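Local coordinates for protein RNA polymerase II subunit A C-terminal domain phosphatase SSU72 (Homo sapiens, PDB 4H3K) that dephosphorylates phosphoserine and phosphothreonine in the C-terminal domain of RNA polymerase II and takes part in RNA processing, termination and pre-mRNA polyadenylation, at residues D126-C131 and Q152-V157. The protein carries 1 engineered substitution. Residues are numbered along the deposited sequence; the frame is centred on the assembly and turned at random.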
loop_
_atom_site.group_PDB
_atom_site.type_symbol
_atom_site.label_atom_id
_atom_site.label_comp_id
_atom_site.label_asym_id
_atom_site.label_seq_id
_atom_site.Cartn_x
_atom_site.Cartn_y
_atom_site.Cartn_z
ATOM N N ASP B 126 6.645 -1.674 5.688
ATOM C CA ASP B 126 5.502 -1.496 6.567
ATOM C C ASP B 126 5.359 -0.020 6.888
ATOM O O ASP B 126 4.245 0.493 7.033
ATOM C CB ASP B 126 5.739 -2.255 7.882
ATOM C CG ASP B 126 5.869 -3.775 7.667
ATOM O OD1 ASP B 126 5.046 -4.338 6.936
ATOM O OD2 ASP B 126 6.768 -4.391 8.255
ATOM N N LEU B 127 6.506 0.650 7.038
ATOM C CA LEU B 127 6.535 2.009 7.583
ATOM C C LEU B 127 7.637 2.795 6.928
ATOM O O LEU B 127 8.770 2.317 6.843
ATOM C CB LEU B 127 6.747 1.979 9.100
ATOM C CG LEU B 127 6.981 3.331 9.786
ATOM C CD1 LEU B 127 5.714 4.216 9.633
ATOM C CD2 LEU B 127 7.354 3.141 11.260
ATOM N N ILE B 128 7.287 3.976 6.413
ATOM C CA ILE B 128 8.275 4.859 5.801
ATOM C C ILE B 128 8.308 6.118 6.643
ATOM O O ILE B 128 7.287 6.763 6.815
ATOM C CB ILE B 128 7.947 5.197 4.316
ATOM C CG1 ILE B 128 7.860 3.901 3.454
ATOM C CG2 ILE B 128 8.960 6.232 3.779
ATOM C CD1 ILE B 128 7.256 4.106 1.979
ATOM N N LEU B 129 9.484 6.467 7.154
ATOM C CA LEU B 129 9.653 7.668 7.946
ATOM C C LEU B 129 10.434 8.683 7.146
ATOM O O LEU B 129 11.517 8.365 6.635
ATOM C CB LEU B 129 10.415 7.339 9.210
ATOM C CG LEU B 129 9.578 6.421 10.116
ATOM C CD1 LEU B 129 10.449 5.523 10.882
ATOM C CD2 LEU B 129 8.788 7.283 11.061
ATOM N N THR B 130 9.915 9.906 7.064
ATOM C CA THR B 130 10.598 10.967 6.336
ATOM C C THR B 130 11.079 12.005 7.329
ATOM O O THR B 130 10.505 12.143 8.414
ATOM C CB THR B 130 9.691 11.595 5.237
ATOM O OG1 THR B 130 8.549 12.215 5.844
ATOM C CG2 THR B 130 9.186 10.494 4.278
ATOM N N CYS B 131 12.136 12.742 6.960
ATOM C CA CYS B 131 12.836 13.612 7.894
ATOM C C CYS B 131 12.541 15.106 7.699
ATOM O O CYS B 131 13.129 15.915 8.377
ATOM C CB CYS B 131 14.353 13.339 7.846
ATOM S SG CYS B 131 14.754 11.593 8.222
ATOM N N GLN B 152 -2.026 -3.369 -0.766
ATOM C CA GLN B 152 -1.412 -3.435 0.573
ATOM C C GLN B 152 -0.931 -2.022 0.997
ATOM O O GLN B 152 -0.175 -1.370 0.257
ATOM C CB GLN B 152 -0.229 -4.422 0.562
ATOM C CG GLN B 152 0.671 -4.312 1.784
ATOM C CD GLN B 152 1.856 -5.293 1.755
ATOM O OE1 GLN B 152 1.789 -6.351 1.117
ATOM N NE2 GLN B 152 2.945 -4.939 2.447
ATOM N N PRO B 153 -1.373 -1.537 2.181
ATOM C CA PRO B 153 -1.009 -0.171 2.610
ATOM C C PRO B 153 0.394 -0.069 3.146
ATOM O O PRO B 153 0.927 -1.044 3.694
ATOM C CB PRO B 153 -2.024 0.160 3.705
ATOM C CG PRO B 153 -2.469 -1.202 4.232
ATOM C CD PRO B 153 -2.468 -2.102 2.992
ATOM N N VAL B 154 1.016 1.084 2.914
ATOM C CA VAL B 154 2.247 1.439 3.594
ATOM C C VAL B 154 2.027 2.775 4.324
ATOM O O VAL B 154 1.541 3.742 3.749
ATOM C CB VAL B 154 3.541 1.414 2.672
ATOM C CG1 VAL B 154 3.408 2.332 1.440
ATOM C CG2 VAL B 154 4.811 1.763 3.480
ATOM N N HIS B 155 2.343 2.787 5.615
ATOM C CA HIS B 155 2.215 3.978 6.449
ATOM C C HIS B 155 3.421 4.873 6.274
ATOM O O HIS B 155 4.567 4.393 6.309
ATOM C CB HIS B 155 2.011 3.545 7.916
ATOM C CG HIS B 155 0.612 3.098 8.176
ATOM N ND1 HIS B 155 0.120 1.898 7.709
ATOM C CD2 HIS B 155 -0.451 3.759 8.703
ATOM C CE1 HIS B 155 -1.164 1.803 8.014
ATOM N NE2 HIS B 155 -1.524 2.914 8.639
ATOM N N VAL B 156 3.159 6.160 6.035
ATOM C CA VAL B 156 4.209 7.130 5.831
ATOM C C VAL B 156 4.055 8.203 6.932
ATOM O O VAL B 156 2.982 8.804 7.091
ATOM C CB VAL B 156 4.106 7.799 4.429
ATOM C CG1 VAL B 156 5.256 8.790 4.243
ATOM C CG2 VAL B 156 4.080 6.741 3.280
ATOM N N VAL B 157 5.121 8.408 7.698
ATOM C CA VAL B 157 5.095 9.337 8.825
ATOM C C VAL B 157 6.242 10.312 8.650
ATOM O O VAL B 157 7.382 9.908 8.354
ATOM C CB VAL B 157 5.202 8.611 10.177
ATOM C CG1 VAL B 157 5.325 9.603 11.345
ATOM C CG2 VAL B 157 3.974 7.636 10.373
HETATM O O HOH W 1 1.896 -0.907 6.642
#
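I128 bonds through both its N and its O to the neighbouring parallel strand, 153-159, whose part 153-157 and strand 127-130 have segment axes that come within 4.7 Å at an angle of 19°. The straight bonds are I128 N to H155 O (2.8 Å), V157 N to I128 O (2.9 Å) and T130 N to V157 O (2.8 Å). At the N-terminal end of the contact, H155 N reaches D126 O over 3.3 Å from 36° above the carbonyl plane, and a water donates to both D126 O and P153 O.

The side chain of I128 shares a face with V154 and V156. Its CB lies 4.0 Å from H155 O; CG1, anti to the carbonyl carbon (chi1 -59°), and CD1 both lie 3.7 Å from V154 CG2, with L143 of helix 133-145 covering this face. On the other face V157 packs against two leucines of strand 127-130, its CG2 against L127 CD1 and its CB against L129 CD2; both leucines touch helix 165-184, and V157 touches L196 of helix 188-203.

Strand 127-130, helix 133-145 and strand 153-159 form a beta-alpha-beta crossover inside a five-stranded mixed sheet. Backbone bonds thus set the register, while aliphatic side chains bind helices to both faces.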